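PDB 7PBG: FAD-binding oxidoreductase from Gulosibacter chungangensis, which oxidises 4-ethylphenol and related 4-alkylphenols with the help of a bound FAD, a dehydrogenation linked to 4-vinylphenol as product. Local coordinates for residues 83-88 against 126-131; 163-168 against 174-179. All coordinates share one frame; numbering follows the deposited sequence.

Interaction 1: residues 83-88 against 126-131; sequences AFSGGR and VEPGVD. With FAD (flavin-adenine dinucleotide), chain C.
S85 and P128 meet beside the FAD-binding loop, where the backbone carbonyl of P128 presses on the serine CB (S85 CB to P128 O, 3.2 Å). The CB corner of the proline ring points at the hydroxyl, P128 CB being 3.4 Å from S85 OG. No direct hydrogen bond joins the two segments; a small van der Waals patch and one water do. That hydroxyl is used on the cofactor instead: OG stands anti to the carbonyl carbon (chi1 -64°), which brings it to the adenine, and it donates to FAD N7A over 2.7 Å. Three consecutive backbone amides then gather round one oxygen of the adenylyl phosphate. G86 N reaches FAD O2A at 2.8 Å and G87 N at 3.0 Å, the latter almost straight (173°), while the bond from S85 N is weak. The next amide passes to the other phosphate, R88 N donating to FAD O1P over 2.9 Å. Such a run of N-H groups after strand 81-84, at the edge of a four-stranded mixed sheet, is the pyrophosphate-binding loop of the PCMH-type FAD-binding fold. Glycine matters here: a CB on G86 would strike FAD O1P, and one on G87, at a phi of 71°, would run into F84 CE1. Further out, R88 stretches away from the phosphates, and its NH1 holds, weakly, a water that donates to G129 O (3.0 Å). The second segment is shaped by a type I turn from E127 to V130 and leads to helix 132-142, whose N-cap is D131. P128 O also accepts from S157 OG, a residue whose amide binds FAD, and M159 of helix 158-163 touches both S85 and P128.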
loop_
_atom_site.group_PDB
_atom_site.type_symbol
_atom_site.label_atom_id
_atom_site.label_comp_id
_atom_site.label_asym_id
_atom_site.label_seq_id
_atom_site.Cartn_x
_atom_site.Cartn_y
_atom_site.Cartn_z
ATOM N N ALA A 83 -0.276 23.943 0.662
ATOM C CA ALA A 83 -1.464 23.511 1.402
ATOM C C ALA A 83 -1.047 22.478 2.454
ATOM O O ALA A 83 -0.243 21.559 2.176
ATOM C CB ALA A 83 -2.454 22.937 0.440
ATOM N N PHE A 84 -1.626 22.590 3.622
ATOM C CA PHE A 84 -1.351 21.634 4.711
ATOM C C PHE A 84 -2.590 21.575 5.568
ATOM O O PHE A 84 -3.485 22.416 5.459
ATOM C CB PHE A 84 -0.118 22.078 5.514
ATOM C CG PHE A 84 -0.083 23.530 5.913
ATOM C CD1 PHE A 84 -0.766 24.014 7.032
ATOM C CD2 PHE A 84 0.580 24.443 5.115
ATOM C CE1 PHE A 84 -0.748 25.365 7.342
ATOM C CE2 PHE A 84 0.583 25.791 5.429
ATOM C CZ PHE A 84 -0.068 26.251 6.541
ATOM N N SER A 85 -2.619 20.550 6.389
ATOM C CA SER A 85 -3.762 20.238 7.257
ATOM C C SER A 85 -3.654 20.987 8.578
ATOM O O SER A 85 -4.542 21.822 8.852
ATOM C CB SER A 85 -3.868 18.760 7.405
ATOM O OG SER A 85 -4.159 18.183 6.161
ATOM N N GLY A 86 -2.706 20.589 9.426
ATOM C CA GLY A 86 -2.441 21.217 10.721
ATOM C C GLY A 86 -1.276 22.183 10.640
ATOM O O GLY A 86 -1.265 23.162 11.426
ATOM N N GLY A 87 -0.325 21.930 9.751
ATOM C CA GLY A 87 0.884 22.767 9.635
ATOM C C GLY A 87 1.845 22.609 10.809
ATOM O O GLY A 87 2.594 23.541 11.096
ATOM N N ARG A 88 1.772 21.501 11.535
ATOM C CA ARG A 88 2.672 21.214 12.668
ATOM C C ARG A 88 3.725 20.166 12.283
ATOM O O ARG A 88 4.106 19.366 13.165
ATOM C CB ARG A 88 1.828 20.854 13.893
ATOM C CG ARG A 88 0.885 21.980 14.293
ATOM C CD ARG A 88 -0.005 21.670 15.466
ATOM N NE ARG A 88 -0.927 22.772 15.710
ATOM C CZ ARG A 88 -2.056 23.014 15.043
ATOM N NH1 ARG A 88 -2.499 22.188 14.108
ATOM N NH2 ARG A 88 -2.763 24.093 15.340
ATOM N N VAL A 126 -12.086 11.772 7.845
ATOM C CA VAL A 126 -11.614 13.027 8.475
ATOM C C VAL A 126 -11.407 14.106 7.423
ATOM O O VAL A 126 -11.006 13.804 6.286
ATOM C CB VAL A 126 -10.338 12.808 9.313
ATOM C CG1 VAL A 126 -10.623 11.847 10.446
ATOM C CG2 VAL A 126 -9.177 12.308 8.478
ATOM N N GLU A 127 -11.628 15.316 7.846
ATOM C CA GLU A 127 -11.175 16.527 7.125
ATOM C C GLU A 127 -9.776 16.881 7.614
ATOM O O GLU A 127 -9.247 16.382 8.622
ATOM C CB GLU A 127 -12.209 17.650 7.343
ATOM C CG GLU A 127 -13.547 17.311 6.714
ATOM C CD GLU A 127 -14.535 18.450 6.694
ATOM O OE1 GLU A 127 -14.562 19.199 7.687
ATOM O OE2 GLU A 127 -15.182 18.668 5.613
ATOM N N PRO A 128 -9.119 17.836 6.946
ATOM C CA PRO A 128 -7.734 18.140 7.274
ATOM C C PRO A 128 -7.445 18.512 8.736
ATOM O O PRO A 128 -6.427 18.159 9.259
ATOM C CB PRO A 128 -7.401 19.296 6.323
ATOM C CG PRO A 128 -8.317 19.081 5.160
ATOM C CD PRO A 128 -9.609 18.527 5.733
ATOM N N GLY A 129 -8.336 19.261 9.388
ATOM C CA GLY A 129 -8.036 19.850 10.687
ATOM C C GLY A 129 -8.260 18.894 11.836
ATOM O O GLY A 129 -8.000 19.300 13.004
ATOM N N VAL A 130 -8.717 17.668 11.565
ATOM C CA VAL A 130 -8.898 16.690 12.670
ATOM C C VAL A 130 -7.525 16.212 13.147
ATOM O O VAL A 130 -6.745 15.641 12.345
ATOM C CB VAL A 130 -9.731 15.469 12.271
ATOM C CG1 VAL A 130 -9.869 14.507 13.441
ATOM C CG2 VAL A 130 -11.110 15.851 11.722
ATOM N N ASP A 131 -7.231 16.439 14.423
ATOM C CA ASP A 131 -5.969 16.013 15.055
ATOM C C ASP A 131 -6.247 14.724 15.807
ATOM O O ASP A 131 -7.403 14.295 15.903
ATOM C CB ASP A 131 -5.293 17.083 15.917
ATOM C CG ASP A 131 -6.119 17.662 17.038
ATOM O OD1 ASP A 131 -7.150 17.055 17.398
ATOM O OD2 ASP A 131 -5.683 18.682 17.589
HETATM P PA FAD C . 0.860 18.923 8.197
HETATM O O1A FAD C . 1.938 19.885 8.578
HETATM O O2A FAD C . -0.557 19.432 8.092
HETATM O O5B FAD C . 1.244 18.292 6.813
HETATM C C5B FAD C . 2.562 17.842 6.533
HETATM C C4B FAD C . 2.778 17.955 5.043
HETATM O O4B FAD C . 1.877 17.061 4.325
HETATM C C3B FAD C . 2.501 19.334 4.424
HETATM O O3B FAD C . 3.616 20.207 4.581
HETATM C C2B FAD C . 2.126 18.976 2.977
HETATM O O2B FAD C . 3.307 18.763 2.228
HETATM C C1B FAD C . 1.329 17.691 3.180
HETATM N N9A FAD C . -0.080 17.885 3.399
HETATM C C8A FAD C . -0.710 17.881 4.603
HETATM N N7A FAD C . -1.993 18.059 4.488
HETATM C C5A FAD C . -2.212 18.251 3.144
HETATM C C6A FAD C . -3.382 18.437 2.401
HETATM N N6A FAD C . -4.592 18.564 2.961
HETATM N N1A FAD C . -3.244 18.574 1.063
HETATM C C2A FAD C . -2.008 18.447 0.516
HETATM N N3A FAD C . -0.845 18.235 1.117
HETATM C C4A FAD C . -1.022 18.147 2.451
HETATM N N1 FAD C . 6.042 12.198 13.066
HETATM C C2 FAD C . 5.572 10.970 12.939
HETATM O O2 FAD C . 5.059 10.583 11.858
HETATM N N3 FAD C . 5.543 10.117 13.980
HETATM C C4 FAD C . 6.075 10.425 15.200
HETATM O O4 FAD C . 5.955 9.624 16.147
HETATM C C4X FAD C . 6.622 11.683 15.367
HETATM N N5 FAD C . 7.145 11.971 16.529
HETATM C C5X FAD C . 7.670 13.232 16.670
HETATM C C6 FAD C . 8.215 13.575 17.915
HETATM C C7 FAD C . 8.714 14.838 18.169
HETATM C C7M FAD C . 9.275 15.162 19.537
HETATM C C8 FAD C . 8.656 15.802 17.139
HETATM C C8M FAD C . 9.185 17.185 17.366
HETATM C C9 FAD C . 8.154 15.467 15.899
HETATM C C9A FAD C . 7.633 14.187 15.629
HETATM N N10 FAD C . 7.065 13.835 14.409
HETATM C C10 FAD C . 6.527 12.567 14.242
HETATM C "C1'" FAD C . 6.915 14.811 13.298
HETATM C "C2'" FAD C . 5.591 15.589 13.343
HETATM O "O2'" FAD C . 5.278 16.024 14.711
HETATM C "C3'" FAD C . 4.350 14.804 12.870
HETATM O "O3'" FAD C . 4.654 14.069 11.710
HETATM C "C4'" FAD C . 3.096 15.646 12.598
HETATM O "O4'" FAD C . 1.921 14.829 12.711
HETATM C "C5'" FAD C . 3.154 16.285 11.237
HETATM O "O5'" FAD C . 2.463 17.541 11.208
HETATM P P FAD C . 0.924 17.637 10.795
HETATM O O1P FAD C . 0.379 18.930 11.324
HETATM O O2P FAD C . 0.285 16.361 11.243
HETATM O O3P FAD C . 0.948 17.669 9.196
HETATM O O HOH W 1 -5.318 20.633 13.197
#

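Interaction 2: residues 163-168 against 174-179; sequences MEHGVG and DHSMWR. With FAD (flavin-adenine dinucleotide), chain C.
H175 turns its imidazole against the backbone of G166 to G168, with van der Waals contacts along its length. V167 CA sits over one face of the ring near its rim, with H175 CE1 3.4 Å from V167 C; nearer the backbone, H175 CB touches G166 O at 3.4 Å. H165 packs against S176 in a second patch, its CD2 3.6 Å from S176 CB. CG of H165 is anti to the backbone N (chi1 -156°), which swings the ring over the start of helix 175-178. The end of one helix and the start of the next meet here. H165, at positive phi, is the C-prime residue of a Schellman motif closing helix 158-163, and D174 is the N-cap of helix 175-178, joined weakly by S176 N. S176 OG gives D174 OD1 a firmer bond, 2.7 Å long, from above the carboxylate plane. Two waters link the segments. One molecule lies in the plane of the H165 ring, 2.6 Å from NE2, and donates to D174 OD2; the histidine and carboxylate planes are 62° apart. Another, 3.3 Å above the centre of the H165 ring plane, donates to G166 O and D174 OD1 and accepts from S176 N. Hydrogen bonds outside the pair fix the H175 ring, its ND1 to N161 OD1 and its NE2 to D149 OD2. A leucine in place of H175 would probably leave both D149 and N161 without this partner, and N161, which itself binds FAD, freer to turn. On the flavin side V167 makes a two-bond clasp of the pyrimidine ring: its N donates to FAD O2 over 3.0 Å, and FAD N3 donates to its O over 2.8 Å.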
loop_
_atom_site.group_PDB
_atom_site.type_symbol
_atom_site.label_atom_id
_atom_site.label_comp_id
_atom_site.label_asym_id
_atom_site.label_seq_id
_atom_site.Cartn_x
_atom_site.Cartn_y
_atom_site.Cartn_z
ATOM N N MET A 163 -0.067 12.171 4.890
ATOM C CA MET A 163 0.479 12.709 3.609
ATOM C C MET A 163 2.012 12.771 3.655
ATOM O O MET A 163 2.631 12.878 2.565
ATOM C CB MET A 163 -0.027 14.108 3.290
ATOM C CG MET A 163 -1.500 14.291 3.360
ATOM S SD MET A 163 -2.322 13.724 1.910
ATOM C CE MET A 163 -1.800 14.826 0.585
ATOM N N GLU A 164 2.631 12.705 4.833
ATOM C CA GLU A 164 4.102 12.649 4.995
ATOM C C GLU A 164 4.605 11.208 5.153
ATOM O O GLU A 164 5.782 11.041 5.455
ATOM C CB GLU A 164 4.533 13.459 6.225
ATOM C CG GLU A 164 4.620 14.930 5.903
ATOM C CD GLU A 164 5.889 15.292 5.133
ATOM O OE1 GLU A 164 5.777 15.538 3.897
ATOM O OE2 GLU A 164 6.992 15.360 5.774
ATOM N N HIS A 165 3.750 10.187 5.002
ATOM C CA HIS A 165 4.106 8.797 5.341
ATOM C C HIS A 165 4.545 8.777 6.791
ATOM O O HIS A 165 5.520 8.078 7.155
ATOM C CB HIS A 165 5.193 8.184 4.403
ATOM C CG HIS A 165 5.142 6.678 4.362
ATOM N ND1 HIS A 165 5.768 5.874 5.311
ATOM C CD2 HIS A 165 4.560 5.821 3.493
ATOM C CE1 HIS A 165 5.575 4.599 5.006
ATOM N NE2 HIS A 165 4.853 4.552 3.886
ATOM N N GLY A 166 3.770 9.420 7.655
ATOM C CA GLY A 166 4.051 9.409 9.074
ATOM C C GLY A 166 3.628 8.116 9.731
ATOM O O GLY A 166 2.967 7.266 9.103
ATOM N N VAL A 167 3.989 7.968 11.002
ATOM C CA VAL A 167 3.820 6.672 11.709
ATOM C C VAL A 167 3.435 6.907 13.148
ATOM O O VAL A 167 3.770 7.952 13.746
ATOM C CB VAL A 167 5.081 5.793 11.662
ATOM C CG1 VAL A 167 5.445 5.453 10.228
ATOM C CG2 VAL A 167 6.250 6.447 12.385
ATOM N N GLY A 168 2.813 5.869 13.685
ATOM C CA GLY A 168 2.555 5.748 15.116
ATOM C C GLY A 168 3.155 4.480 15.639
ATOM O O GLY A 168 4.187 4.060 15.132
ATOM N N ASP A 174 1.552 2.093 10.463
ATOM C CA ASP A 174 1.829 2.597 9.089
ATOM C C ASP A 174 0.572 3.299 8.569
ATOM O O ASP A 174 -0.309 2.673 7.979
ATOM C CB ASP A 174 2.239 1.462 8.142
ATOM C CG ASP A 174 2.740 1.936 6.789
ATOM O OD1 ASP A 174 2.547 3.097 6.471
ATOM O OD2 ASP A 174 3.406 1.158 6.083
ATOM N N HIS A 175 0.509 4.591 8.795
ATOM C CA HIS A 175 -0.662 5.427 8.497
ATOM C C HIS A 175 -1.003 5.312 7.021
ATOM O O HIS A 175 -2.177 5.229 6.695
ATOM C CB HIS A 175 -0.385 6.849 8.978
ATOM C CG HIS A 175 -0.214 6.918 10.459
ATOM N ND1 HIS A 175 0.257 8.039 11.094
ATOM C CD2 HIS A 175 -0.415 5.985 11.434
ATOM C CE1 HIS A 175 0.263 7.820 12.386
ATOM N NE2 HIS A 175 -0.142 6.560 12.632
ATOM N N SER A 176 -0.007 5.190 6.174
ATOM C CA SER A 176 -0.230 5.093 4.712
ATOM C C SER A 176 -0.960 3.801 4.366
ATOM O O SER A 176 -1.666 3.781 3.367
ATOM C CB SER A 176 1.041 5.175 3.919
ATOM O OG SER A 176 1.777 3.988 4.051
ATOM N N MET A 177 -0.764 2.738 5.122
ATOM C CA MET A 177 -1.427 1.428 4.887
ATOM C C MET A 177 -2.920 1.517 5.203
ATOM O O MET A 177 -3.737 0.924 4.476
ATOM C CB MET A 177 -0.783 0.373 5.795
ATOM C CG MET A 177 -1.346 -1.024 5.700
ATOM S SD MET A 177 -0.198 -2.160 6.604
ATOM C CE MET A 177 1.406 -1.497 6.184
ATOM N N TRP A 178 -3.292 2.302 6.193
ATOM C CA TRP A 178 -4.691 2.348 6.678
ATOM C C TRP A 178 -5.492 3.502 6.098
ATOM O O TRP A 178 -6.716 3.455 6.219
ATOM C CB TRP A 178 -4.689 2.277 8.200
ATOM C CG TRP A 178 -3.928 1.062 8.602
ATOM C CD1 TRP A 178 -2.681 1.009 9.160
ATOM C CD2 TRP A 178 -4.306 -0.294 8.323
ATOM N NE1 TRP A 178 -2.297 -0.288 9.307
ATOM C CE2 TRP A 178 -3.268 -1.112 8.817
ATOM C CE3 TRP A 178 -5.432 -0.898 7.742
ATOM C CZ2 TRP A 178 -3.307 -2.500 8.742
ATOM C CZ3 TRP A 178 -5.461 -2.275 7.647
ATOM C CH2 TRP A 178 -4.411 -3.057 8.135
ATOM N N ARG A 179 -4.808 4.456 5.458
ATOM C CA ARG A 179 -5.408 5.458 4.551
ATOM C C ARG A 179 -6.251 4.722 3.514
ATOM O O ARG A 179 -5.717 3.845 2.814
ATOM C CB ARG A 179 -4.289 6.235 3.880
ATOM C CG ARG A 179 -4.731 7.251 2.826
ATOM C CD ARG A 179 -3.553 7.640 1.991
ATOM N NE ARG A 179 -3.190 6.537 1.103
ATOM C CZ ARG A 179 -1.968 6.209 0.712
ATOM N NH1 ARG A 179 -0.939 6.927 1.094
ATOM N NH2 ARG A 179 -1.778 5.158 -0.054
HETATM P PA FAD C . 0.860 18.923 8.197
HETATM O O1A FAD C . 1.938 19.885 8.578
HETATM O O2A FAD C . -0.557 19.432 8.092
HETATM O O5B FAD C . 1.244 18.292 6.813
HETATM C C5B FAD C . 2.562 17.842 6.533
HETATM C C4B FAD C . 2.778 17.955 5.043
HETATM O O4B FAD C . 1.877 17.061 4.325
HETATM C C3B FAD C . 2.501 19.334 4.424
HETATM O O3B FAD C . 3.616 20.207 4.581
HETATM C C2B FAD C . 2.126 18.976 2.977
HETATM O O2B FAD C . 3.307 18.763 2.228
HETATM C C1B FAD C . 1.329 17.691 3.180
HETATM N N9A FAD C . -0.080 17.885 3.399
HETATM C C8A FAD C . -0.710 17.881 4.603
HETATM N N7A FAD C . -1.993 18.059 4.488
HETATM C C5A FAD C . -2.212 18.251 3.144
HETATM C C6A FAD C . -3.382 18.437 2.401
HETATM N N6A FAD C . -4.592 18.564 2.961
HETATM N N1A FAD C . -3.244 18.574 1.063
HETATM C C2A FAD C . -2.008 18.447 0.516
HETATM N N3A FAD C . -0.845 18.235 1.117
HETATM C C4A FAD C . -1.022 18.147 2.451
HETATM N N1 FAD C . 6.042 12.198 13.066
HETATM C C2 FAD C . 5.572 10.970 12.939
HETATM O O2 FAD C . 5.059 10.583 11.858
HETATM N N3 FAD C . 5.543 10.117 13.980
HETATM C C4 FAD C . 6.075 10.425 15.200
HETATM O O4 FAD C . 5.955 9.624 16.147
HETATM C C4X FAD C . 6.622 11.683 15.367
HETATM N N5 FAD C . 7.145 11.971 16.529
HETATM C C5X FAD C . 7.670 13.232 16.670
HETATM C C6 FAD C . 8.215 13.575 17.915
HETATM C C7 FAD C . 8.714 14.838 18.169
HETATM C C7M FAD C . 9.275 15.162 19.537
HETATM C C8 FAD C . 8.656 15.802 17.139
HETATM C C8M FAD C . 9.185 17.185 17.366
HETATM C C9 FAD C . 8.154 15.467 15.899
HETATM C C9A FAD C . 7.633 14.187 15.629
HETATM N N10 FAD C . 7.065 13.835 14.409
HETATM C C10 FAD C . 6.527 12.567 14.242
HETATM C "C1'" FAD C . 6.915 14.811 13.298
HETATM C "C2'" FAD C . 5.591 15.589 13.343
HETATM O "O2'" FAD C . 5.278 16.024 14.711
HETATM C "C3'" FAD C . 4.350 14.804 12.870
HETATM O "O3'" FAD C . 4.654 14.069 11.710
HETATM C "C4'" FAD C . 3.096 15.646 12.598
HETATM O "O4'" FAD C . 1.921 14.829 12.711
HETATM C "C5'" FAD C . 3.154 16.285 11.237
HETATM O "O5'" FAD C . 2.463 17.541 11.208
HETATM P P FAD C . 0.924 17.637 10.795
HETATM O O1P FAD C . 0.379 18.930 11.324
HETATM O O2P FAD C . 0.285 16.361 11.243
HETATM O O3P FAD C . 0.948 17.669 9.196
HETATM O O HOH W 2 4.103 2.013 3.863
HETATM O O HOH W 3 2.737 6.016 6.791
#

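Overall arrangement
Both contacts lie within the FAD-binding domain and grip the same cofactor: interaction 1 hydrogen-bonds the adenine and the two phosphates, interaction 2 the pyrimidine edge of the flavin, though M163 and E164 also pack on the adenosine end. Each is partly buried, with centres about 14 Å apart and nearest atoms about 5 Å apart, so they do not touch. Helix 158-163 lies between them, since M159 packs on interaction 1 and the C-terminal end of the helix opens into 163-168. Backbone N-H groups of 83-88 donate to phosphate oxygens, whereas V167 both gives and accepts. Interaction 2 buries more than twice the surface, with two waters and two histidines between its halves, where interaction 1 has one weakly held water.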